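Local coordinates for protein ureidoglycolate hydrolase (Arabidopsis thaliana, PDB 4PXE) that hydrolyses (S)-ureidoglycolate to glyoxylate, ammonium and carbon dioxide with the help of manganese, a late step in plant purine breakdown, at residues A230-K235 with I304-I309; I144-S149 with Y377-F382; G90-A95 with E206-Q211; V236-N241 with S298-E303; G223-I228 with A348-L353. One frame throughout, in Å; residues are numbered along the deposited sequence.

From the N terminus, interaction 3 closes first, joining 90-95 to 206-211 at a manganese site. Interaction 2 starts within that loop at 144-149 but closes only at 377-382, so the two cross, and they meet at Glu206 and Ser380. The loop of interaction 2 encloses interaction 5 (223-228 with 348-353), which encloses interaction 1 (230-235 with 304-309), which encloses interaction 4 (236-241 with 298-303). These three share strand 222-239, which runs from the catalytic part into the dimerization region. Interactions 1 and 4 continue one strand pair. Interactions 1 and 2 both reach glyoxylate, Arg307 packing against Tyr377.

Interaction 1 of 5, residues A230-K235 with I304-I309; sequences APASLK and IDTRDI. With GLV (glyoxylic acid), chain E.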
# COMPACT_ATOMS: atom_id res chain seq x y z
N ALA A 230 5.54 -26.70 -10.24
CA ALA A 230 6.78 -26.03 -9.88
C ALA A 230 6.58 -24.53 -9.64
O ALA A 230 6.25 -23.80 -10.57
CB ALA A 230 7.80 -26.23 -10.98
N PRO A 231 6.77 -24.09 -8.39
CA PRO A 231 6.48 -22.69 -8.07
C PRO A 231 7.71 -21.78 -8.04
O PRO A 231 8.79 -22.20 -7.64
CB PRO A 231 5.90 -22.80 -6.66
CG PRO A 231 6.70 -23.93 -6.04
CD PRO A 231 7.03 -24.88 -7.18
N ALA A 232 7.51 -20.53 -8.45
CA ALA A 232 8.56 -19.52 -8.31
C ALA A 232 7.98 -18.18 -7.89
O ALA A 232 6.80 -17.91 -8.13
CB ALA A 232 9.34 -19.36 -9.62
N SER A 233 8.80 -17.34 -7.28
CA SER A 233 8.37 -15.98 -6.99
C SER A 233 9.52 -15.00 -7.15
O SER A 233 10.69 -15.35 -6.94
CB SER A 233 7.74 -15.87 -5.61
OG SER A 233 8.71 -15.89 -4.60
N LEU A 234 9.17 -13.78 -7.54
CA LEU A 234 10.14 -12.74 -7.85
C LEU A 234 9.76 -11.47 -7.10
O LEU A 234 8.58 -11.17 -6.93
CB LEU A 234 10.11 -12.43 -9.34
CG LEU A 234 10.00 -13.55 -10.38
CD1 LEU A 234 9.86 -12.98 -11.78
CD2 LEU A 234 11.23 -14.43 -10.30
N LYS A 235 10.77 -10.72 -6.66
CA LYS A 235 10.59 -9.37 -6.15
C LYS A 235 11.31 -8.40 -7.08
O LYS A 235 12.48 -8.61 -7.40
CB LYS A 235 11.20 -9.22 -4.76
CG LYS A 235 10.33 -9.66 -3.62
CD LYS A 235 10.68 -8.88 -2.35
CE LYS A 235 12.12 -9.15 -1.91
NZ LYS A 235 12.47 -8.37 -0.68
N ILE A 304 5.83 -11.07 -7.75
CA ILE A 304 5.32 -11.82 -8.88
C ILE A 304 5.37 -13.30 -8.57
O ILE A 304 6.38 -13.80 -8.11
CB ILE A 304 6.18 -11.54 -10.13
CG1 ILE A 304 6.20 -10.04 -10.44
CG2 ILE A 304 5.67 -12.33 -11.33
CD1 ILE A 304 7.22 -9.62 -11.52
N ASP A 305 4.25 -13.99 -8.83
CA ASP A 305 4.14 -15.43 -8.60
C ASP A 305 4.03 -16.06 -9.99
O ASP A 305 3.25 -15.60 -10.81
CB ASP A 305 2.87 -15.69 -7.77
CG ASP A 305 2.59 -17.16 -7.55
OD1 ASP A 305 2.19 -17.85 -8.51
OD2 ASP A 305 2.74 -17.61 -6.41
N THR A 306 4.81 -17.10 -10.27
CA THR A 306 4.64 -17.80 -11.54
C THR A 306 4.93 -19.28 -11.39
O THR A 306 5.83 -19.67 -10.63
CB THR A 306 5.45 -17.15 -12.70
OG1 THR A 306 5.05 -17.72 -13.96
CG2 THR A 306 6.95 -17.29 -12.51
N ARG A 307 4.13 -20.11 -12.06
CA ARG A 307 4.22 -21.56 -11.89
C ARG A 307 3.86 -22.30 -13.16
O ARG A 307 3.20 -21.75 -14.04
CB ARG A 307 3.28 -22.07 -10.77
CG ARG A 307 3.06 -21.09 -9.62
CD ARG A 307 2.10 -21.62 -8.59
NE ARG A 307 1.74 -20.54 -7.67
CZ ARG A 307 1.10 -20.73 -6.52
NH1 ARG A 307 0.72 -21.95 -6.15
NH2 ARG A 307 0.81 -19.69 -5.75
N ASP A 308 4.29 -23.56 -13.23
CA ASP A 308 3.87 -24.47 -14.30
C ASP A 308 4.15 -25.88 -13.80
O ASP A 308 5.05 -26.08 -12.98
CB ASP A 308 4.66 -24.19 -15.59
CG ASP A 308 3.98 -24.74 -16.85
OD1 ASP A 308 3.39 -25.85 -16.81
OD2 ASP A 308 4.06 -24.07 -17.90
N ILE A 309 3.40 -26.86 -14.29
CA ILE A 309 3.72 -28.25 -14.00
C ILE A 309 5.03 -28.62 -14.69
O ILE A 309 5.80 -29.43 -14.19
CB ILE A 309 2.57 -29.21 -14.39
CG1 ILE A 309 2.87 -30.65 -13.94
CG2 ILE A 309 2.29 -29.15 -15.89
CD1 ILE A 309 3.17 -30.80 -12.45
C1 GLV E . 0.02 -21.52 -1.28
O1 GLV E . 0.07 -22.85 -0.91
C2 GLV E . -0.04 -21.29 -2.75
O2 GLV E . -0.05 -22.30 -3.53
O3 GLV E . -0.08 -20.11 -3.20
O HOH W 1 4.85 -19.51 -6.73
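Ala232 and Thr306 form the middle pair of an antiparallel ladder between 230-235 and 304-309. Each bonds to the other through the backbone, with Ala232 N 2.9 Å from Thr306 O and Thr306 N 3.0 Å from Ala232 O. Leu234 and Ile304 form a second hydrogen-bonded pair, each N donating to the other's O. At the far end, Ala230 N donates to Asp308 O, while the return bond from Asp308 N is weak. Ala232 O has a second donor, a water that also gives a weak bond to Asp305 OD2. The other edge of 230-235 is used as well: Pro231 and Ser233 make backbone bonds to strand 335-344 and the residue after it. This is part of the sheet of the dimerization region, with Ala232 and Leu234 packed on helix 311-332. On the opposite face stand Pro231, Ser233, Asp305 and Arg307. Arg307 holds Asp305 side-on in a salt bridge. Its NE lies 2.9 Å from Asp305 OD1, on the syn lone pair, and NH2 reaches OD2. The chain is extended from CG to NE, and the guanidinium also meets the glyoxylate carboxylate. NH1 donates to O2 at 2.8 Å and NH2 to O3 at 2.7 Å, so NH2 serves both acids. The remaining polar ends have partners beyond the two segments: Ser233 OG bonds Asn343, Thr306 OG1 bonds Val280 O, and Asp308 OD2 takes Thr279 and a salt bridge from Arg313.

Interaction 2 of 5, residues I144-S149 with Y377-F382; sequences ISCLGS and YHDSLF. With GLV (glyoxylic acid), chain E.
Ser149 and Asp379 mark the closest backbone approach, their CA atoms 5.7 Å apart, where the first turn of helix 147-152 comes beside the 377-382 segment. Cys146 is at the N-cap position of helix 147-152. Its positive phi of 49° belongs to a left-handed conformation just before that helix. Ser149 OG donates to Asp379 OD1 at 2.7 Å, on the anti lone pair of the carboxylate. A water bridges the same two residues, accepting from Ser149 N and donating to OD1. Cys146 touches two aromatic rings. Its SG is anti to its carbonyl carbon (chi1 -62°), beside the backbone N, where it reaches both. Its CB is 3.6 Å from Phe382 CD2, and its sulfur sits at the edge of the Phe382 ring. The same SG meets the Tyr377 ring obliquely, 5.2 Å from the ring centroid. Ser145 CB touches Tyr377 CE2 at 3.5 Å, also obliquely. One face of Tyr377 carries the glyoxylate, with O2 3.4 Å above the plane and over the ring centre. Tyr377 N donates to that same oxygen at 3.0 Å. Arg307 of the same chain and Asn294 of the second subunit also bind this ligand. The contact therefore packs the 144-149 segment behind a wall of the substrate pocket. Asp379 accepts close to the first turn of helix 147-152, and the hydroxyl, the water and that helix end would probably favour its charged form.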
# COMPACT_ATOMS: atom_id res chain seq x y z
N ILE A 144 8.58 -15.75 2.19
CA ILE A 144 9.07 -17.12 2.15
C ILE A 144 7.91 -18.10 2.34
O ILE A 144 7.29 -18.13 3.40
CB ILE A 144 10.11 -17.36 3.27
CG1 ILE A 144 11.29 -16.39 3.11
CG2 ILE A 144 10.60 -18.81 3.26
CD1 ILE A 144 12.09 -16.21 4.39
N SER A 145 7.61 -18.89 1.31
CA SER A 145 6.58 -19.92 1.43
C SER A 145 7.17 -21.14 2.12
O SER A 145 8.39 -21.31 2.14
CB SER A 145 6.07 -20.32 0.04
OG SER A 145 7.12 -20.92 -0.71
N CYS A 146 6.31 -21.97 2.70
CA CYS A 146 6.75 -23.23 3.30
C CYS A 146 7.94 -23.06 4.21
O CYS A 146 8.89 -23.86 4.16
CB CYS A 146 7.08 -24.25 2.20
SG CYS A 146 5.65 -24.68 1.16
N LEU A 147 7.91 -22.03 5.05
CA LEU A 147 9.07 -21.72 5.88
C LEU A 147 9.45 -22.91 6.77
O LEU A 147 10.61 -23.30 6.84
CB LEU A 147 8.81 -20.46 6.71
CG LEU A 147 10.01 -19.88 7.47
CD1 LEU A 147 9.88 -18.36 7.57
CD2 LEU A 147 10.14 -20.50 8.85
N GLY A 148 8.44 -23.51 7.40
CA GLY A 148 8.67 -24.65 8.28
C GLY A 148 9.19 -25.87 7.55
O GLY A 148 10.17 -26.48 7.99
N SER A 149 8.54 -26.25 6.46
CA SER A 149 8.90 -27.48 5.77
C SER A 149 10.20 -27.36 4.96
O SER A 149 10.91 -28.35 4.77
CB SER A 149 7.74 -28.02 4.91
OG SER A 149 7.30 -27.04 3.98
N TYR A 377 1.05 -24.98 -4.44
CA TYR A 377 2.10 -25.69 -3.71
C TYR A 377 1.64 -25.95 -2.28
O TYR A 377 0.60 -25.43 -1.85
CB TYR A 377 3.46 -24.95 -3.77
CG TYR A 377 3.42 -23.52 -3.29
CD1 TYR A 377 3.37 -22.44 -4.19
CD2 TYR A 377 3.42 -23.23 -1.93
CE1 TYR A 377 3.31 -21.12 -3.73
CE2 TYR A 377 3.37 -21.93 -1.46
CZ TYR A 377 3.32 -20.88 -2.36
OH TYR A 377 3.26 -19.58 -1.89
N HIS A 378 2.39 -26.79 -1.57
CA HIS A 378 2.02 -27.25 -0.24
C HIS A 378 3.28 -27.64 0.49
O HIS A 378 4.32 -27.84 -0.13
CB HIS A 378 1.15 -28.50 -0.33
CG HIS A 378 -0.11 -28.33 -1.13
ND1 HIS A 378 -1.25 -27.76 -0.61
CD2 HIS A 378 -0.41 -28.68 -2.40
CE1 HIS A 378 -2.20 -27.76 -1.53
NE2 HIS A 378 -1.72 -28.32 -2.62
N ASP A 379 3.18 -27.81 1.80
CA ASP A 379 4.28 -28.39 2.57
C ASP A 379 4.74 -29.75 2.03
O ASP A 379 5.91 -30.10 2.14
CB ASP A 379 3.90 -28.47 4.05
CG ASP A 379 3.76 -27.09 4.67
OD1 ASP A 379 4.78 -26.38 4.68
OD2 ASP A 379 2.66 -26.72 5.13
N SER A 380 3.81 -30.50 1.45
CA SER A 380 4.12 -31.77 0.80
C SER A 380 5.24 -31.63 -0.24
O SER A 380 6.01 -32.58 -0.45
CB SER A 380 2.86 -32.33 0.13
OG SER A 380 1.92 -32.78 1.09
N LEU A 381 5.35 -30.47 -0.88
CA LEU A 381 6.36 -30.27 -1.91
C LEU A 381 7.76 -30.45 -1.33
O LEU A 381 8.65 -31.03 -1.97
CB LEU A 381 6.23 -28.86 -2.52
CG LEU A 381 7.24 -28.47 -3.59
CD1 LEU A 381 7.15 -29.41 -4.77
CD2 LEU A 381 6.99 -27.05 -4.04
N PHE A 382 7.96 -29.98 -0.10
CA PHE A 382 9.27 -30.07 0.55
C PHE A 382 9.45 -31.31 1.41
O PHE A 382 10.56 -31.86 1.51
CB PHE A 382 9.56 -28.77 1.29
CG PHE A 382 9.61 -27.60 0.37
CD1 PHE A 382 10.75 -27.35 -0.39
CD2 PHE A 382 8.49 -26.81 0.16
CE1 PHE A 382 10.78 -26.32 -1.29
CE2 PHE A 382 8.51 -25.77 -0.75
CZ PHE A 382 9.66 -25.52 -1.48
C1 GLV E . 0.02 -21.52 -1.28
O1 GLV E . 0.07 -22.85 -0.91
C2 GLV E . -0.04 -21.29 -2.75
O2 GLV E . -0.05 -22.30 -3.53
O3 GLV E . -0.08 -20.11 -3.20
O HOH W 2 5.95 -24.95 6.37

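Interaction 3 of 5, residues G90-A95 with E206-Q211; sequences GSHIDA and ELHIEQ. With MN (manganese (II) ion), chain C.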
# COMPACT_ATOMS: atom_id res chain seq x y z
N GLY A 90 0.10 -33.81 7.99
CA GLY A 90 -0.14 -32.49 8.52
C GLY A 90 -0.28 -31.42 7.46
O GLY A 90 -0.25 -31.70 6.27
N SER A 91 -0.42 -30.19 7.93
CA SER A 91 -0.66 -29.05 7.05
C SER A 91 -0.42 -27.76 7.85
O SER A 91 0.22 -27.79 8.90
CB SER A 91 -2.09 -29.10 6.48
OG SER A 91 -2.23 -28.30 5.31
N HIS A 92 -0.95 -26.65 7.35
CA HIS A 92 -0.70 -25.34 7.96
C HIS A 92 -2.00 -24.71 8.44
O HIS A 92 -3.10 -25.11 8.01
CB HIS A 92 -0.05 -24.41 6.94
CG HIS A 92 -0.93 -24.13 5.76
ND1 HIS A 92 -1.65 -22.96 5.64
CD2 HIS A 92 -1.22 -24.88 4.68
CE1 HIS A 92 -2.35 -23.00 4.52
NE2 HIS A 92 -2.11 -24.15 3.92
N ILE A 93 -1.91 -23.72 9.32
CA ILE A 93 -3.10 -22.96 9.70
C ILE A 93 -2.96 -21.46 9.44
O ILE A 93 -3.90 -20.70 9.70
CB ILE A 93 -3.51 -23.19 11.17
CG1 ILE A 93 -2.42 -22.70 12.12
CG2 ILE A 93 -3.88 -24.66 11.40
CD1 ILE A 93 -2.71 -23.02 13.59
N ASP A 94 -1.82 -21.01 8.93
CA ASP A 94 -1.76 -19.60 8.55
C ASP A 94 -2.66 -19.34 7.33
O ASP A 94 -2.97 -20.26 6.57
CB ASP A 94 -0.33 -19.04 8.42
CG ASP A 94 0.55 -19.76 7.39
OD1 ASP A 94 0.35 -20.96 7.10
OD2 ASP A 94 1.51 -19.12 6.92
N ALA A 95 -3.11 -18.10 7.21
CA ALA A 95 -4.08 -17.67 6.20
C ALA A 95 -3.63 -16.33 5.63
O ALA A 95 -3.35 -15.39 6.39
CB ALA A 95 -5.44 -17.50 6.84
N GLU A 206 -0.63 -35.45 3.18
CA GLU A 206 -1.34 -34.20 3.46
C GLU A 206 -2.75 -34.23 2.89
O GLU A 206 -2.94 -34.43 1.69
CB GLU A 206 -0.57 -33.01 2.89
CG GLU A 206 -1.21 -31.65 3.22
CD GLU A 206 -0.29 -30.46 2.94
OE1 GLU A 206 0.79 -30.63 2.33
OE2 GLU A 206 -0.67 -29.34 3.35
N LEU A 207 -3.74 -34.03 3.76
CA LEU A 207 -5.13 -33.87 3.35
C LEU A 207 -5.36 -32.38 3.06
O LEU A 207 -4.96 -31.54 3.87
CB LEU A 207 -6.04 -34.34 4.49
CG LEU A 207 -7.54 -34.02 4.37
CD1 LEU A 207 -8.17 -34.70 3.15
CD2 LEU A 207 -8.25 -34.40 5.65
N HIS A 208 -5.98 -32.04 1.94
CA HIS A 208 -6.12 -30.63 1.56
C HIS A 208 -7.31 -30.44 0.63
O HIS A 208 -7.63 -31.33 -0.18
CB HIS A 208 -4.83 -30.12 0.88
CG HIS A 208 -4.63 -28.63 0.97
ND1 HIS A 208 -5.38 -27.72 0.24
CD2 HIS A 208 -3.77 -27.89 1.72
CE1 HIS A 208 -4.99 -26.49 0.54
NE2 HIS A 208 -4.02 -26.56 1.43
N ILE A 209 -7.99 -29.30 0.73
CA ILE A 209 -9.00 -28.99 -0.29
C ILE A 209 -8.34 -28.89 -1.66
O ILE A 209 -7.18 -28.48 -1.79
CB ILE A 209 -9.79 -27.72 0.04
CG1 ILE A 209 -8.87 -26.48 0.09
CG2 ILE A 209 -10.53 -27.88 1.36
CD1 ILE A 209 -9.64 -25.14 0.10
N GLU A 210 -9.08 -29.28 -2.70
CA GLU A 210 -8.50 -29.30 -4.04
C GLU A 210 -7.99 -27.93 -4.51
O GLU A 210 -6.98 -27.86 -5.21
CB GLU A 210 -9.54 -29.80 -5.05
CG GLU A 210 -9.00 -29.85 -6.48
CD GLU A 210 -10.07 -30.04 -7.53
OE1 GLU A 210 -11.09 -30.68 -7.21
OE2 GLU A 210 -9.88 -29.57 -8.68
N GLN A 211 -8.70 -26.86 -4.15
CA GLN A 211 -8.43 -25.52 -4.69
C GLN A 211 -8.59 -25.50 -6.20
O GLN A 211 -7.91 -24.74 -6.91
CB GLN A 211 -7.05 -25.01 -4.24
CG GLN A 211 -6.90 -25.07 -2.73
CD GLN A 211 -5.56 -24.57 -2.24
OE1 GLN A 211 -4.54 -25.24 -2.41
NE2 GLN A 211 -5.56 -23.42 -1.57
MN MN C . -2.69 -24.68 1.76
O HOH W 3 -5.04 -28.89 4.45
O HOH W 4 -2.41 -24.73 -0.70
O HOH W 5 -0.92 -26.02 1.54
O HOH W 6 -1.74 -22.74 1.26
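Gly90 and Glu206 lie side by side, their CA atoms 5.5 Å apart, near the ends of the neighbouring parallel strands 86-91 and 201-209. Glu206 CG is anti to its backbone N (chi1 -177°) and lies 3.2 Å from Gly90 O; the chain beyond is extended toward Ser91. That buried carbonyl has no polar partner in the model. Ser91 OG stands anti to its backbone N (chi1 -160°) and donates to Glu206 OE2 at 2.7 Å. It meets this oxygen on the anti side, 17° out of the carboxylate plane. The other oxygen of Glu206 bonds Ser380 OG. A water spans the strands by donating to Ser91 OG and to Leu207 O. Beyond Ser91 the segments separate, and a manganese ion joins them. His92 NE2 and His208 NE2 each bind it at 2.3 Å. The two side chains cross obliquely, each NE2 lying at the edge of the other ring. Three waters and Asp103 complete the set of ligands. One of these waters lies 2.8 Å from Gln211 OE1 and may donate to it. Behind the metal, His208 ND1 donates in the ring plane to Ile209 O at 2.8 Å. His92 ND1 has two weak bonds to Asp94, through OD1 and the backbone O. In both rings, then, ND1 donates to a second-shell acceptor and NE2 faces the catalytic manganese, as is common at histidine-bound metals.

Interaction 4 of 5, residues V236-N241 with S298-E303; sequences VEFEGN and SKSHLE
Val236 and Leu302 start the outer part of the antiparallel strand pair formed by 236-239 and 299-303, within the dimerization region. They form a hydrogen-bonded antiparallel pair, as do Phe238 and Ser300. Gly240 N adds a last bond to Ser298 O at 2.8 Å, beside a classic beta bulge of Ser298 and Lys299 opposite His289. The tight face holds Val236, Phe238, Ser300 and Leu302, and helix 256-272 packs on it. There Leu302 CD1 lies 4.0 Å from Phe238 CE2, approaching the ring obliquely. Ser300 OG sits at the ring edge in its plane, 3.5 Å from Phe238 CD2, and bonds Ala256 O. The other face is partly exposed and polar. Glu239 and Lys299 run side by side, touching through their CG atoms at 3.8 Å, but their charged ends do not meet. A water joins Lys299 NZ to Glu237 OE1. His301 is held at both nitrogens: NE2 donates to Glu303 OE2, and ND1 donates at 2.7 Å to the anti lone pair of Glu237 OE2.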
# COMPACT_ATOMS: atom_id res chain seq x y z
N VAL A 236 10.62 -7.34 -7.50
CA VAL A 236 11.18 -6.38 -8.43
C VAL A 236 10.94 -4.97 -7.93
O VAL A 236 9.84 -4.65 -7.46
CB VAL A 236 10.55 -6.54 -9.83
CG1 VAL A 236 11.18 -5.58 -10.83
CG2 VAL A 236 10.70 -7.98 -10.32
N GLU A 237 11.97 -4.14 -8.01
CA GLU A 237 11.81 -2.72 -7.70
C GLU A 237 12.39 -1.84 -8.79
O GLU A 237 13.45 -2.14 -9.36
CB GLU A 237 12.42 -2.37 -6.34
CG GLU A 237 11.77 -3.11 -5.19
CD GLU A 237 12.12 -2.53 -3.83
OE1 GLU A 237 13.12 -1.79 -3.72
OE2 GLU A 237 11.37 -2.82 -2.86
N PHE A 238 11.67 -0.77 -9.10
CA PHE A 238 12.14 0.27 -10.00
C PHE A 238 12.32 1.57 -9.22
O PHE A 238 11.54 1.85 -8.31
CB PHE A 238 11.13 0.53 -11.11
CG PHE A 238 10.93 -0.62 -12.06
CD1 PHE A 238 11.86 -0.89 -13.06
CD2 PHE A 238 9.78 -1.39 -11.99
CE1 PHE A 238 11.65 -1.92 -13.95
CE2 PHE A 238 9.57 -2.43 -12.88
CZ PHE A 238 10.50 -2.69 -13.86
N GLU A 239 13.35 2.35 -9.56
CA GLU A 239 13.55 3.66 -8.93
C GLU A 239 13.65 4.78 -9.96
O GLU A 239 14.34 4.63 -10.97
CB GLU A 239 14.81 3.66 -8.05
CG GLU A 239 14.66 2.88 -6.74
CD GLU A 239 15.95 2.77 -5.96
OE1 GLU A 239 17.02 3.09 -6.52
OE2 GLU A 239 15.90 2.35 -4.78
N GLY A 240 12.95 5.88 -9.70
CA GLY A 240 13.02 7.07 -10.52
C GLY A 240 13.21 8.30 -9.65
O GLY A 240 13.44 8.19 -8.45
N ASN A 241 13.13 9.48 -10.26
CA ASN A 241 13.44 10.72 -9.54
C ASN A 241 12.28 11.26 -8.71
O ASN A 241 12.48 12.03 -7.77
CB ASN A 241 13.91 11.79 -10.50
CG ASN A 241 15.22 11.43 -11.16
OD1 ASN A 241 16.15 10.96 -10.51
ND2 ASN A 241 15.30 11.66 -12.47
N SER A 298 8.48 7.51 -7.05
CA SER A 298 9.94 7.40 -7.20
C SER A 298 10.42 5.98 -6.96
O SER A 298 11.56 5.65 -7.28
CB SER A 298 10.68 8.36 -6.26
OG SER A 298 10.30 8.17 -4.91
N LYS A 299 9.57 5.14 -6.38
CA LYS A 299 9.88 3.73 -6.21
C LYS A 299 8.62 2.92 -6.43
O LYS A 299 7.54 3.31 -6.00
CB LYS A 299 10.44 3.46 -4.82
CG LYS A 299 11.80 4.05 -4.53
CD LYS A 299 12.47 3.32 -3.38
CE LYS A 299 11.55 3.23 -2.16
NZ LYS A 299 12.22 2.53 -1.03
N SER A 300 8.76 1.79 -7.11
CA SER A 300 7.68 0.83 -7.19
C SER A 300 8.21 -0.54 -6.83
O SER A 300 9.39 -0.83 -7.04
CB SER A 300 7.04 0.83 -8.57
OG SER A 300 7.97 0.46 -9.58
N HIS A 301 7.34 -1.37 -6.28
CA HIS A 301 7.71 -2.66 -5.72
C HIS A 301 6.66 -3.66 -6.18
O HIS A 301 5.47 -3.48 -5.88
CB HIS A 301 7.71 -2.55 -4.18
CG HIS A 301 7.89 -3.85 -3.46
ND1 HIS A 301 9.12 -4.30 -3.02
CD2 HIS A 301 6.99 -4.79 -3.09
CE1 HIS A 301 8.97 -5.47 -2.42
NE2 HIS A 301 7.69 -5.79 -2.44
N LEU A 302 7.09 -4.67 -6.92
CA LEU A 302 6.19 -5.74 -7.39
C LEU A 302 6.61 -7.06 -6.80
O LEU A 302 7.81 -7.33 -6.66
CB LEU A 302 6.26 -5.91 -8.90
CG LEU A 302 5.97 -4.74 -9.82
CD1 LEU A 302 7.28 -3.99 -10.04
CD2 LEU A 302 5.36 -5.21 -11.13
N GLU A 303 5.64 -7.90 -6.49
CA GLU A 303 5.93 -9.28 -6.15
C GLU A 303 5.12 -10.16 -7.09
O GLU A 303 3.90 -10.00 -7.22
CB GLU A 303 5.63 -9.57 -4.67
CG GLU A 303 6.37 -8.60 -3.78
CD GLU A 303 6.33 -8.97 -2.31
OE1 GLU A 303 6.08 -10.14 -1.97
OE2 GLU A 303 6.56 -8.06 -1.48
O HOH W 7 13.57 -0.32 -1.15

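Interaction 5 of 5, residues G223-I228 with A348-L353; sequences GVVTAI and ALSDKL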
# COMPACT_ATOMS: atom_id res chain seq x y z
N GLY A 223 -9.44 -36.82 -4.62
CA GLY A 223 -8.34 -36.73 -5.57
C GLY A 223 -7.08 -37.35 -5.00
O GLY A 223 -6.67 -37.03 -3.88
N VAL A 224 -6.49 -38.27 -5.75
CA VAL A 224 -5.21 -38.84 -5.34
C VAL A 224 -4.13 -38.08 -6.09
O VAL A 224 -4.02 -38.17 -7.31
CB VAL A 224 -5.16 -40.34 -5.63
CG1 VAL A 224 -3.80 -40.91 -5.27
CG2 VAL A 224 -6.28 -41.06 -4.88
N VAL A 225 -3.36 -37.28 -5.36
CA VAL A 225 -2.45 -36.33 -5.99
C VAL A 225 -1.16 -37.01 -6.43
O VAL A 225 -0.50 -37.68 -5.63
CB VAL A 225 -2.13 -35.16 -5.05
CG1 VAL A 225 -1.08 -34.23 -5.65
CG2 VAL A 225 -3.41 -34.41 -4.72
N THR A 226 -0.79 -36.83 -7.69
CA THR A 226 0.38 -37.53 -8.23
C THR A 226 1.62 -36.65 -8.38
O THR A 226 2.74 -37.15 -8.51
CB THR A 226 0.06 -38.14 -9.60
OG1 THR A 226 -0.21 -37.10 -10.54
CG2 THR A 226 -1.15 -39.08 -9.51
N ALA A 227 1.43 -35.33 -8.39
CA ALA A 227 2.54 -34.41 -8.56
C ALA A 227 2.09 -33.03 -8.12
O ALA A 227 0.89 -32.75 -8.05
CB ALA A 227 2.98 -34.37 -10.03
N ILE A 228 3.06 -32.17 -7.82
CA ILE A 228 2.81 -30.79 -7.43
C ILE A 228 3.57 -29.89 -8.40
O ILE A 228 4.76 -30.10 -8.63
CB ILE A 228 3.31 -30.53 -6.00
CG1 ILE A 228 2.55 -31.41 -4.99
CG2 ILE A 228 3.17 -29.03 -5.65
CD1 ILE A 228 3.11 -31.35 -3.58
N ALA A 348 7.37 -31.72 -7.63
CA ALA A 348 7.63 -33.01 -6.99
C ALA A 348 6.62 -34.06 -7.42
O ALA A 348 5.49 -33.74 -7.76
CB ALA A 348 7.64 -32.88 -5.48
N LEU A 349 7.06 -35.31 -7.40
CA LEU A 349 6.19 -36.44 -7.69
C LEU A 349 5.81 -37.15 -6.39
O LEU A 349 6.65 -37.35 -5.52
CB LEU A 349 6.90 -37.44 -8.61
CG LEU A 349 7.12 -37.04 -10.07
CD1 LEU A 349 8.04 -38.04 -10.76
CD2 LEU A 349 5.80 -36.94 -10.80
N SER A 350 4.54 -37.53 -6.26
CA SER A 350 4.14 -38.35 -5.12
C SER A 350 4.71 -39.76 -5.24
O SER A 350 4.92 -40.26 -6.34
CB SER A 350 2.63 -38.43 -5.04
OG SER A 350 2.08 -37.13 -5.04
N ASP A 351 4.95 -40.38 -4.10
CA ASP A 351 5.49 -41.73 -4.05
C ASP A 351 4.46 -42.73 -4.58
O ASP A 351 3.27 -42.65 -4.23
CB ASP A 351 5.91 -42.07 -2.63
CG ASP A 351 6.47 -43.47 -2.50
OD1 ASP A 351 5.66 -44.41 -2.33
OD2 ASP A 351 7.70 -43.61 -2.58
N LYS A 352 4.90 -43.66 -5.41
CA LYS A 352 3.97 -44.57 -6.08
C LYS A 352 3.27 -45.55 -5.14
O LYS A 352 2.13 -45.93 -5.39
CB LYS A 352 4.67 -45.31 -7.22
CG LYS A 352 5.26 -44.38 -8.28
CD LYS A 352 4.22 -43.43 -8.86
CE LYS A 352 4.79 -42.62 -10.01
NZ LYS A 352 3.78 -41.68 -10.56
N LEU A 353 3.94 -45.97 -4.07
CA LEU A 353 3.30 -46.87 -3.11
C LEU A 353 2.36 -46.10 -2.20
O LEU A 353 1.38 -46.65 -1.71
CB LEU A 353 4.34 -47.64 -2.30
CG LEU A 353 5.25 -48.54 -3.15
CD1 LEU A 353 6.14 -49.39 -2.26
CD2 LEU A 353 4.44 -49.41 -4.12
O HOH W 8 3.72 -39.73 -8.77
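Ser350 meets two backbone carbonyls, the flat groups here, from above their planes. Its OG donates to Val225 O at 2.7 Å, 46° out of the plane. Its N donates to Thr226 O at 2.9 Å, 57° out of the plane. Farther along, the donors lie in the carbonyl planes: Ile228 N to Ala348 O, and Ala348 N back to Ile228 O. This is a short antiparallel pairing, with Ala227 and Leu349 as the non-hydrogen-bonded pair. Ser350 OG is anti to its own carbonyl carbon (chi1 -53°), on the side of the backbone N, which puts it within reach of Val225 O while N serves the next carbonyl, Thr226 O. Ala227 CB touches Leu349 CD2 at 3.9 Å. A water donates to Thr226 O and Ser350 O and accepts from Lys352 NZ. Asp351 then caps helix 352-364, accepting weakly from Leu353 N and also from Val354 N. Strand 348-349 thus joins strand 222-239, whose earlier part bonds to strands 369-374 and 389-394, while Ile228 and Ala348 pack on Leu381 of helix 379-383.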